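Long-range contacts in alpha-fucosidase GH29 (Fusarium graminearum, PDB 4PSR), which hydrolyses alpha-L-fucosides and probably removes the alpha-1,6-linked fucose from the reducing-end N-acetylglucosamine of glycoprotein glycans: residues K165-M170 and P220-N225; V31-G36 and R118-V123; L421-D426 and L483-K488; S403-T408 and N427-K432. All blocks are in the same frame, centred on the assembly; numbering follows the deposited sequence.

Contact 1 (K165-M170 and P220-N225); sequences KLVIAM and PDIIWN
D221 grips the start of strand 165-170 with its carboxylate: L166 N donates to OD2 at 2.9 Å, almost straight at 177° and on the anti lone pair. The other oxygen, OD1, stands 4.0 Å from K165 NZ, too far for a salt bridge; two waters link the pair, each accepting from NZ and donating to OD1. OD1 also has a salt bridge to K265, and the K165 ammonium has W23 as a cation-pi partner.

Beyond this corner the backbones pair in parallel. I222 N donates to L166 O, I168 N to I222 O at 3.0 Å, W224 N to I168 O at 2.8 Å and M170 N to W224 O.

The apolar contacts fall on two faces. On one, V167 CG2 meets I222 CG2 at 3.8 Å, and A169 CB lies 3.6 Å from W224 CE3, obliquely to the indole. On the other, I168 CG1 rests on P220 CB and M170 CG approaches I223 CG2, the side covered by helix 200-218. W224 NE1 bonds D303, and the side chain lies about 4 Å from the bound fucose. P220 and D221 lead into strand 222-225, the fourth of the TIM barrel, beside the third, 165-170.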
# COMPACT_ATOMS: atom_id res chain seq x y z
N LYS A 165 4.52 14.50 -1.17
CA LYS A 165 4.81 13.86 -2.45
C LYS A 165 3.50 13.54 -3.15
O LYS A 165 2.47 13.30 -2.51
CB LYS A 165 5.65 12.60 -2.24
CG LYS A 165 7.04 12.85 -1.66
CD LYS A 165 8.09 12.97 -2.74
CE LYS A 165 9.51 13.12 -2.19
NZ LYS A 165 10.47 13.20 -3.32
N LEU A 166 3.54 13.49 -4.47
CA LEU A 166 2.34 13.29 -5.29
C LEU A 166 2.27 11.85 -5.80
O LEU A 166 3.18 11.38 -6.52
CB LEU A 166 2.33 14.24 -6.48
CG LEU A 166 1.15 14.13 -7.45
CD1 LEU A 166 -0.15 14.51 -6.80
CD2 LEU A 166 1.39 14.97 -8.70
N VAL A 167 1.17 11.17 -5.46
CA VAL A 167 0.81 9.90 -6.09
C VAL A 167 -0.34 10.13 -7.07
O VAL A 167 -1.28 10.89 -6.78
CB VAL A 167 0.45 8.79 -5.05
CG1 VAL A 167 -0.66 9.22 -4.10
CG2 VAL A 167 0.09 7.48 -5.74
N ILE A 168 -0.25 9.45 -8.21
CA ILE A 168 -1.34 9.42 -9.19
C ILE A 168 -1.70 7.96 -9.44
O ILE A 168 -0.80 7.16 -9.76
CB ILE A 168 -0.94 10.10 -10.52
CG1 ILE A 168 -0.63 11.60 -10.32
CG2 ILE A 168 -2.03 9.89 -11.59
CD1 ILE A 168 -1.84 12.48 -10.03
N ALA A 169 -2.97 7.62 -9.30
CA ALA A 169 -3.47 6.26 -9.59
C ALA A 169 -4.11 6.19 -10.95
O ALA A 169 -4.93 7.04 -11.36
CB ALA A 169 -4.43 5.78 -8.49
N MET A 170 -3.71 5.14 -11.68
CA MET A 170 -4.11 4.89 -13.05
C MET A 170 -4.62 3.46 -13.17
O MET A 170 -3.91 2.52 -12.82
CB MET A 170 -2.92 5.09 -13.98
CG MET A 170 -2.36 6.50 -13.99
SD MET A 170 -3.44 7.69 -14.80
CE MET A 170 -3.12 7.25 -16.52
N PRO A 220 4.44 13.22 -11.38
CA PRO A 220 4.18 12.44 -10.15
C PRO A 220 5.41 11.77 -9.56
O PRO A 220 6.29 11.29 -10.30
CB PRO A 220 3.19 11.38 -10.61
CG PRO A 220 3.50 11.20 -12.07
CD PRO A 220 3.90 12.54 -12.58
N ASP A 221 5.47 11.73 -8.23
CA ASP A 221 6.48 11.00 -7.51
C ASP A 221 6.21 9.49 -7.50
O ASP A 221 7.16 8.71 -7.42
CB ASP A 221 6.57 11.55 -6.10
CG ASP A 221 6.94 13.01 -6.10
OD1 ASP A 221 8.07 13.32 -6.54
OD2 ASP A 221 6.10 13.85 -5.72
N ILE A 222 4.94 9.13 -7.55
CA ILE A 222 4.52 7.74 -7.61
C ILE A 222 3.43 7.61 -8.65
O ILE A 222 2.48 8.40 -8.67
CB ILE A 222 3.91 7.24 -6.27
CG1 ILE A 222 4.89 7.39 -5.08
CG2 ILE A 222 3.45 5.77 -6.41
CD1 ILE A 222 4.18 7.44 -3.71
N ILE A 223 3.58 6.66 -9.58
CA ILE A 223 2.48 6.27 -10.46
C ILE A 223 2.00 4.88 -10.04
O ILE A 223 2.75 3.88 -10.17
CB ILE A 223 2.85 6.29 -11.96
CG1 ILE A 223 3.25 7.71 -12.36
CG2 ILE A 223 1.68 5.79 -12.80
CD1 ILE A 223 3.70 7.83 -13.83
N TRP A 224 0.77 4.82 -9.54
CA TRP A 224 0.15 3.59 -9.06
C TRP A 224 -0.65 3.03 -10.22
O TRP A 224 -1.38 3.76 -10.89
CB TRP A 224 -0.74 3.99 -7.88
CG TRP A 224 -1.55 2.96 -7.15
CD1 TRP A 224 -1.34 2.55 -5.86
CD2 TRP A 224 -2.75 2.31 -7.58
NE1 TRP A 224 -2.33 1.70 -5.46
CE2 TRP A 224 -3.20 1.51 -6.49
CE3 TRP A 224 -3.48 2.30 -8.78
CZ2 TRP A 224 -4.34 0.71 -6.57
CZ3 TRP A 224 -4.62 1.48 -8.86
CH2 TRP A 224 -5.03 0.70 -7.76
N ASN A 225 -0.49 1.72 -10.48
CA ASN A 225 -1.19 1.02 -11.56
C ASN A 225 -2.08 -0.08 -11.05
O ASN A 225 -1.68 -0.83 -10.15
CB ASN A 225 -0.21 0.38 -12.56
CG ASN A 225 0.57 1.39 -13.32
OD1 ASN A 225 0.15 1.79 -14.43
ND2 ASN A 225 1.74 1.78 -12.80
O HOH W 1 10.26 11.84 -5.76
O HOH W 2 9.30 15.44 -5.14

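Contact 2 (V31-G36 and R118-V123); sequences VYWHWG and RFAGPV. With FUL (beta-L-fucopyranose), chain M.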
# COMPACT_ATOMS: atom_id res chain seq x y z
N VAL A 31 -2.43 8.97 1.22
CA VAL A 31 -3.86 9.03 0.99
C VAL A 31 -4.18 9.30 -0.47
O VAL A 31 -3.61 10.18 -1.10
CB VAL A 31 -4.53 10.12 1.89
CG1 VAL A 31 -6.00 10.31 1.52
CG2 VAL A 31 -4.39 9.76 3.36
N TYR A 32 -5.15 8.58 -1.01
CA TYR A 32 -5.68 8.85 -2.34
C TYR A 32 -7.20 8.76 -2.32
O TYR A 32 -7.79 8.47 -1.30
CB TYR A 32 -5.04 8.01 -3.46
CG TYR A 32 -5.39 6.52 -3.63
CD1 TYR A 32 -5.37 5.97 -4.90
CD2 TYR A 32 -5.63 5.69 -2.56
CE1 TYR A 32 -5.62 4.65 -5.11
CE2 TYR A 32 -5.89 4.34 -2.75
CZ TYR A 32 -5.87 3.83 -4.02
OH TYR A 32 -6.10 2.45 -4.18
N TRP A 33 -7.82 9.08 -3.45
CA TRP A 33 -9.27 9.16 -3.50
C TRP A 33 -9.83 8.69 -4.83
O TRP A 33 -9.45 9.17 -5.89
CB TRP A 33 -9.77 10.60 -3.16
CG TRP A 33 -8.99 11.71 -3.77
CD1 TRP A 33 -9.24 12.38 -4.93
CD2 TRP A 33 -7.86 12.35 -3.18
NE1 TRP A 33 -8.31 13.38 -5.12
CE2 TRP A 33 -7.44 13.36 -4.07
CE3 TRP A 33 -7.12 12.12 -2.02
CZ2 TRP A 33 -6.34 14.16 -3.80
CZ3 TRP A 33 -6.01 12.92 -1.77
CH2 TRP A 33 -5.63 13.91 -2.66
N HIS A 34 -10.77 7.77 -4.72
CA HIS A 34 -11.57 7.32 -5.85
C HIS A 34 -12.76 8.27 -6.02
O HIS A 34 -13.84 8.01 -5.50
CB HIS A 34 -12.08 5.89 -5.64
CG HIS A 34 -11.05 4.81 -5.85
ND1 HIS A 34 -9.94 4.64 -5.06
CD2 HIS A 34 -11.01 3.81 -6.77
CE1 HIS A 34 -9.25 3.60 -5.49
NE2 HIS A 34 -9.88 3.07 -6.52
N TRP A 35 -12.55 9.31 -6.81
CA TRP A 35 -13.58 10.31 -7.05
C TRP A 35 -13.58 10.62 -8.51
O TRP A 35 -12.55 10.98 -9.07
CB TRP A 35 -13.27 11.58 -6.25
CG TRP A 35 -14.29 12.67 -6.39
CD1 TRP A 35 -15.61 12.63 -6.05
CD2 TRP A 35 -14.05 13.98 -6.91
NE1 TRP A 35 -16.20 13.83 -6.33
CE2 TRP A 35 -15.25 14.68 -6.86
CE3 TRP A 35 -12.91 14.61 -7.42
CZ2 TRP A 35 -15.37 16.01 -7.28
CZ3 TRP A 35 -13.02 15.94 -7.83
CH2 TRP A 35 -14.24 16.62 -7.76
N GLY A 36 -14.74 10.49 -9.15
CA GLY A 36 -14.82 10.76 -10.58
C GLY A 36 -16.23 10.60 -11.12
O GLY A 36 -17.17 10.58 -10.36
N ARG A 118 2.25 11.46 3.94
CA ARG A 118 3.46 12.02 3.35
C ARG A 118 3.45 11.93 1.83
O ARG A 118 4.30 12.53 1.18
CB ARG A 118 4.69 11.33 3.91
CG ARG A 118 5.04 11.77 5.30
CD ARG A 118 6.48 11.40 5.56
NE ARG A 118 7.00 11.98 6.78
CZ ARG A 118 8.17 11.66 7.28
NH1 ARG A 118 8.94 10.77 6.65
NH2 ARG A 118 8.57 12.23 8.40
N PHE A 119 2.47 11.21 1.28
CA PHE A 119 2.18 11.24 -0.16
C PHE A 119 0.67 11.25 -0.33
O PHE A 119 -0.03 10.67 0.50
CB PHE A 119 2.86 10.10 -0.98
CG PHE A 119 2.59 8.67 -0.50
CD1 PHE A 119 1.81 7.82 -1.26
CD2 PHE A 119 3.22 8.15 0.62
CE1 PHE A 119 1.61 6.51 -0.86
CE2 PHE A 119 3.01 6.84 1.04
CZ PHE A 119 2.21 6.02 0.27
N ALA A 120 0.19 11.89 -1.39
CA ALA A 120 -1.22 12.04 -1.60
C ALA A 120 -1.52 12.34 -3.05
O ALA A 120 -0.66 12.85 -3.78
CB ALA A 120 -1.78 13.17 -0.71
N GLY A 121 -2.74 12.03 -3.46
CA GLY A 121 -3.19 12.44 -4.78
C GLY A 121 -4.41 11.71 -5.24
O GLY A 121 -4.93 10.83 -4.55
N PRO A 122 -4.88 12.04 -6.45
CA PRO A 122 -6.12 11.48 -7.00
C PRO A 122 -5.92 10.16 -7.75
O PRO A 122 -4.85 9.87 -8.27
CB PRO A 122 -6.53 12.51 -8.05
CG PRO A 122 -5.17 13.07 -8.53
CD PRO A 122 -4.33 13.14 -7.28
N VAL A 123 -7.01 9.41 -7.84
CA VAL A 123 -7.22 8.55 -8.98
C VAL A 123 -7.38 9.48 -10.18
O VAL A 123 -8.31 10.30 -10.23
CB VAL A 123 -8.48 7.65 -8.81
CG1 VAL A 123 -8.83 6.96 -10.11
CG2 VAL A 123 -8.23 6.64 -7.71
C1 FUL M . -9.20 -2.77 -7.88
C2 FUL M . -10.19 -1.97 -8.70
O2 FUL M . -10.95 -2.80 -9.60
C3 FUL M . -11.10 -1.29 -7.71
O3 FUL M . -12.11 -0.60 -8.41
C4 FUL M . -10.25 -0.37 -6.88
O4 FUL M . -9.72 0.66 -7.72
C5 FUL M . -9.14 -1.16 -6.21
C6 FUL M . -8.19 -0.29 -5.41
O5 FUL M . -8.36 -1.90 -7.14
O1 FUL M . -8.38 -3.49 -8.76
O HOH W 3 -9.98 11.55 -8.39
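W33 lays one face of its indole on the peptide between G121 and P122: G121 O sits 3.3 Å above the W33 ring plane, over its centre, and P122 CA makes a CH-pi contact 3.8 Å from the centroid of the five-membered ring. W33 CG, between the backbone N and the carbonyl carbon (chi1 41°), starts the indole toward that strand. The H34 imidazole has V123 CG2 centred over one face, 3.8 Å from the ring centroid. At its edge, in plane, lie Y32 OH and the fucose O4, with H34 NE2 to fucose O4 a hydrogen bond of 2.7 Å. N342 bonds H34 ND1 and so helps fix the rotation of the ring. One face of the Y32 ring has H34 ND1 toward its rim.

Y32 and W33 end the first strand of the TIM barrel, 29-33, beside G121 to V123 on the second, 119-125; H34 follows directly and enters the fucose site. H126, H127, E46, W47, D226 and K272 also bond the sugar. On the W33 side of the sheet, helix 105-114 packs against V31, W33 and A120.

Three backbone bonds tie the strands in parallel: V31 N to F119 O, G121 N to V31 O, and V123 N to W33 O at 3.1 Å. Packing is close around G121, whose O is 3.0 Å from Y32 CB. V123 CG2 lies 3.3 Å from W33 O and 4.1 Å from Y32 CD1.

Contact 3 (L421-D426 and L483-K488); sequences LGWPED and LAYVLK
W423 drives the edge of its indole into the face of Y485, a T-shaped pair with six-membered ring centroids 4.9 Å apart and planes at 73°. CE3 of W423 does most of the touching: it stands 3.6 Å above the Y485 ring plane, over the centre, while its neighbour CZ3 reaches toward Y485 CD2 at 3.9 Å. The backbone joins in, W423 N lying 3.7 Å from Y485 CE1 and G422 C approaching the same ring obliquely. Beside the pair, L421 CD2 meets A484 CB at 4.1 Å.

Further groups pack around both rings. P424 CD lies over one face of the indole, offset toward its rim; L475 and L450 pack against W423 as well. Y485 is held at its far end, where OH is hydrogen-bonded to Q478 NE2 and to S482 N.

Farther out, L421 rests on H327 and L330 of helix 322-334, and H327 NE2 also bonds L483 O. Strand 485-491 runs between strands 415-420 and 445-451 of an antiparallel sheet. The 421-426 loop leaves strand 415-420, passes beside the start of strand 485-491 and leads to strand 428-431.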
# COMPACT_ATOMS: atom_id res chain seq x y z
N LEU A 421 -1.29 -2.33 21.15
CA LEU A 421 -2.52 -1.88 20.51
C LEU A 421 -3.70 -1.65 21.46
O LEU A 421 -4.85 -1.59 21.02
CB LEU A 421 -2.87 -2.85 19.38
CG LEU A 421 -1.77 -3.10 18.33
CD1 LEU A 421 -2.28 -3.93 17.14
CD2 LEU A 421 -1.15 -1.80 17.79
N GLY A 422 -3.39 -1.46 22.75
CA GLY A 422 -4.35 -1.12 23.77
C GLY A 422 -3.59 -0.90 25.06
O GLY A 422 -2.43 -1.33 25.17
N TRP A 423 -4.23 -0.24 26.02
CA TRP A 423 -3.63 -0.07 27.34
C TRP A 423 -3.85 -1.31 28.20
O TRP A 423 -4.99 -1.68 28.46
CB TRP A 423 -4.19 1.15 28.08
CG TRP A 423 -3.39 1.38 29.33
CD1 TRP A 423 -3.75 1.05 30.61
CD2 TRP A 423 -2.07 1.94 29.41
NE1 TRP A 423 -2.74 1.38 31.47
CE2 TRP A 423 -1.70 1.93 30.77
CE3 TRP A 423 -1.17 2.46 28.47
CZ2 TRP A 423 -0.47 2.42 31.21
CZ3 TRP A 423 0.04 2.93 28.90
CH2 TRP A 423 0.39 2.92 30.27
N PRO A 424 -2.76 -1.97 28.63
CA PRO A 424 -2.91 -3.18 29.44
C PRO A 424 -3.51 -2.90 30.84
O PRO A 424 -2.94 -2.11 31.61
CB PRO A 424 -1.47 -3.68 29.61
CG PRO A 424 -0.64 -2.90 28.71
CD PRO A 424 -1.36 -1.68 28.31
N GLU A 425 -4.61 -3.54 31.18
CA GLU A 425 -5.20 -3.23 32.47
C GLU A 425 -4.34 -3.80 33.60
O GLU A 425 -4.39 -3.30 34.72
CB GLU A 425 -6.66 -3.69 32.57
CG GLU A 425 -7.55 -2.61 33.20
CD GLU A 425 -7.89 -1.49 32.23
OE1 GLU A 425 -8.65 -1.75 31.26
OE2 GLU A 425 -7.41 -0.36 32.43
N ASP A 426 -3.54 -4.82 33.29
CA ASP A 426 -2.59 -5.37 34.26
C ASP A 426 -1.25 -4.60 34.32
O ASP A 426 -0.31 -5.02 35.00
CB ASP A 426 -2.34 -6.86 33.97
CG ASP A 426 -1.67 -7.11 32.63
OD1 ASP A 426 -1.45 -6.14 31.88
OD2 ASP A 426 -1.36 -8.28 32.32
N LEU A 483 -4.89 5.55 20.63
CA LEU A 483 -5.36 4.33 19.95
C LEU A 483 -4.35 3.19 20.04
O LEU A 483 -4.71 2.02 19.87
CB LEU A 483 -5.67 4.63 18.49
CG LEU A 483 -6.87 5.54 18.26
CD1 LEU A 483 -6.89 6.00 16.81
CD2 LEU A 483 -8.16 4.85 18.67
N ALA A 484 -3.10 3.53 20.31
CA ALA A 484 -2.05 2.58 20.62
C ALA A 484 -1.01 3.34 21.47
O ALA A 484 -1.06 4.57 21.55
CB ALA A 484 -1.41 2.04 19.32
N TYR A 485 -0.11 2.59 22.09
CA TYR A 485 0.90 3.14 23.00
C TYR A 485 2.26 2.62 22.59
O TYR A 485 2.37 1.50 22.11
CB TYR A 485 0.58 2.79 24.47
CG TYR A 485 -0.75 3.36 24.90
CD1 TYR A 485 -1.92 2.66 24.70
CD2 TYR A 485 -0.85 4.63 25.48
CE1 TYR A 485 -3.15 3.19 25.04
CE2 TYR A 485 -2.09 5.16 25.83
CZ TYR A 485 -3.23 4.43 25.63
OH TYR A 485 -4.46 4.94 25.98
N VAL A 486 3.29 3.43 22.76
CA VAL A 486 4.61 3.10 22.25
C VAL A 486 5.68 3.06 23.32
O VAL A 486 5.92 4.06 24.01
CB VAL A 486 5.06 4.09 21.13
CG1 VAL A 486 6.39 3.68 20.54
CG2 VAL A 486 4.03 4.23 20.02
N LEU A 487 6.36 1.93 23.41
CA LEU A 487 7.58 1.79 24.20
C LEU A 487 8.80 1.93 23.30
O LEU A 487 8.83 1.43 22.17
CB LEU A 487 7.61 0.44 24.90
CG LEU A 487 6.57 0.23 26.00
CD1 LEU A 487 6.38 -1.23 26.31
CD2 LEU A 487 6.96 0.99 27.28
N LYS A 488 9.84 2.58 23.83
CA LYS A 488 11.09 2.80 23.10
C LYS A 488 12.20 2.14 23.87
O LYS A 488 12.45 2.52 25.03
CB LYS A 488 11.35 4.30 22.92
CG LYS A 488 12.67 4.66 22.28
CD LYS A 488 12.81 6.17 22.16
CE LYS A 488 14.08 6.57 21.47
NZ LYS A 488 14.18 8.04 21.35

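Contact 4 (S403-T408 and N427-K432); sequences SDIRFT and NLVSVK. With TRS (2-amino-2-hydroxymethyl-propane-1,3-diol), chain I.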
# COMPACT_ATOMS: atom_id res chain seq x y z
N SER A 403 -3.26 -7.12 24.06
CA SER A 403 -2.57 -8.40 23.85
C SER A 403 -1.62 -8.41 22.63
O SER A 403 -0.87 -9.35 22.43
CB SER A 403 -3.59 -9.52 23.66
OG SER A 403 -4.36 -9.75 24.85
N ASP A 404 -1.66 -7.34 21.84
CA ASP A 404 -0.98 -7.29 20.55
C ASP A 404 0.11 -6.24 20.54
O ASP A 404 -0.10 -5.13 21.02
CB ASP A 404 -1.97 -6.95 19.43
CG ASP A 404 -3.13 -7.92 19.37
OD1 ASP A 404 -2.85 -9.12 19.13
OD2 ASP A 404 -4.28 -7.45 19.51
N ILE A 405 1.28 -6.60 20.01
CA ILE A 405 2.33 -5.63 19.75
C ILE A 405 2.85 -5.73 18.32
O ILE A 405 2.85 -6.80 17.69
CB ILE A 405 3.51 -5.74 20.75
CG1 ILE A 405 4.08 -7.15 20.78
CG2 ILE A 405 3.06 -5.29 22.14
CD1 ILE A 405 5.30 -7.32 21.68
N ARG A 406 3.29 -4.57 17.82
CA ARG A 406 3.93 -4.46 16.50
C ARG A 406 5.28 -3.77 16.69
O ARG A 406 5.41 -2.81 17.46
CB ARG A 406 3.07 -3.68 15.52
CG ARG A 406 1.74 -4.38 15.19
CD ARG A 406 1.97 -5.69 14.47
NE ARG A 406 0.73 -6.37 14.08
CZ ARG A 406 0.04 -7.20 14.85
NH1 ARG A 406 0.42 -7.48 16.09
NH2 ARG A 406 -1.06 -7.77 14.38
N PHE A 407 6.29 -4.25 15.99
CA PHE A 407 7.65 -3.75 16.13
C PHE A 407 8.05 -2.85 14.96
O PHE A 407 7.69 -3.12 13.80
CB PHE A 407 8.63 -4.93 16.15
CG PHE A 407 8.42 -5.89 17.29
CD1 PHE A 407 8.67 -5.50 18.61
CD2 PHE A 407 8.05 -7.19 17.04
CE1 PHE A 407 8.52 -6.41 19.65
CE2 PHE A 407 7.89 -8.11 18.08
CZ PHE A 407 8.13 -7.72 19.39
N THR A 408 8.85 -1.83 15.23
CA THR A 408 9.57 -1.10 14.20
C THR A 408 10.94 -0.75 14.81
O THR A 408 11.10 -0.84 16.04
CB THR A 408 8.86 0.20 13.78
OG1 THR A 408 8.55 0.96 14.96
CG2 THR A 408 7.58 -0.07 12.98
N ASN A 427 -1.18 -3.48 33.59
CA ASN A 427 0.00 -2.65 33.52
C ASN A 427 1.27 -3.37 33.09
O ASN A 427 2.37 -2.96 33.45
CB ASN A 427 0.21 -1.90 34.84
CG ASN A 427 -0.26 -0.49 34.73
OD1 ASN A 427 -1.46 -0.20 34.75
ND2 ASN A 427 0.68 0.42 34.57
N LEU A 428 1.09 -4.43 32.30
CA LEU A 428 2.21 -5.27 31.88
C LEU A 428 2.21 -5.41 30.36
O LEU A 428 1.16 -5.70 29.77
CB LEU A 428 2.08 -6.65 32.53
CG LEU A 428 3.21 -7.67 32.33
CD1 LEU A 428 4.52 -7.11 32.83
CD2 LEU A 428 2.89 -8.97 33.05
N VAL A 429 3.38 -5.20 29.74
CA VAL A 429 3.63 -5.57 28.36
C VAL A 429 4.70 -6.66 28.38
O VAL A 429 5.80 -6.44 28.88
CB VAL A 429 4.11 -4.37 27.52
CG1 VAL A 429 4.38 -4.82 26.10
CG2 VAL A 429 3.07 -3.24 27.51
N SER A 430 4.38 -7.85 27.86
CA SER A 430 5.33 -8.96 27.80
C SER A 430 5.76 -9.20 26.36
O SER A 430 4.93 -9.56 25.51
CB SER A 430 4.72 -10.24 28.37
OG SER A 430 4.47 -10.05 29.76
N VAL A 431 7.04 -8.98 26.08
CA VAL A 431 7.61 -9.12 24.74
C VAL A 431 8.25 -10.49 24.63
O VAL A 431 9.39 -10.69 25.08
CB VAL A 431 8.62 -7.99 24.43
CG1 VAL A 431 9.06 -8.05 22.98
CG2 VAL A 431 8.02 -6.62 24.78
N LYS A 432 7.55 -11.45 24.02
CA LYS A 432 8.06 -12.81 23.96
C LYS A 432 9.41 -12.93 23.27
O LYS A 432 10.25 -13.74 23.65
CB LYS A 432 7.06 -13.73 23.29
CG LYS A 432 5.77 -13.88 24.08
CD LYS A 432 4.79 -14.81 23.34
CE LYS A 432 3.61 -15.21 24.22
NZ LYS A 432 4.05 -16.03 25.39
C TRS I . -0.47 -8.75 28.53
C1 TRS I . -1.49 -9.87 28.74
C2 TRS I . -1.18 -7.49 28.04
C3 TRS I . 0.58 -9.23 27.52
N TRS I . 0.13 -8.45 29.82
O1 TRS I . -2.25 -10.06 27.56
O2 TRS I . -2.13 -7.08 29.00
O3 TRS I . 1.53 -8.23 27.16
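L428 O accepts a 2.9 Å hydrogen bond from the amine N of a bound Tris molecule, probably taken from the crystallisation liquor. The neighbouring S430 N donates to Tris O3 at 3.0 Å, nearly straight at 168°. From segment 403-408, S403 OG comes to 3.4 Å from Tris O1, a weak and unsettled bond, and D426 OD2 takes part from the intervening loop. Tris thus lies between the starts of the two segments.

Direct contact between them is wholly apolar. V431 CG1 approaches the F407 ring at its edge, in plane, 3.7 Å from CZ. I405 is modelled in two conformers, so its contacts are less certain; in the one described here CD1 stands 4.0 Å from V431 CG1, the two side chains crossing at about a right angle, and CG2 reaches V429 CG1 at 4.2 Å. E384 touches all three of I405, F407 and V431, and W379 meets F407 edge-to-face.

On the far side of strand 405-409, R406 NH1 donates to I405 O from above the carbonyl plane, while R406 NE forms a salt bridge with D331 of helix 322-334. The axes of the two short strands pass 9.7 Å apart at 60°. Two antiparallel sheets, one holding 405-409 and the other 428-431, here meet through side chains, consistent with a beta-sandwich in the domain that follows the barrel.

Along the chain, contact 2 closes before contact 1 opens, and contacts 4 and 3 follow with their segments alternating: 403-408, 421-426, 427-432, 483-488. Contacts 1 and 2 are adjoining parts of one barrel sheet, centres 9 Å apart, joined by probable backbone hydrogen bonds between strands 119-125 and 165-170; both reach the fucose site. Contacts 3 and 4 lie 8 Å apart in the beta domain after the barrel, with V429 packing on P424 and L487; contact 4 joins its six-stranded sheet to the three-stranded one. The two pairs, 31 to 35 Å apart between centres, do not touch; helix 322-334, between barrel strands 300-305 and 337-343, packs against the beta domain.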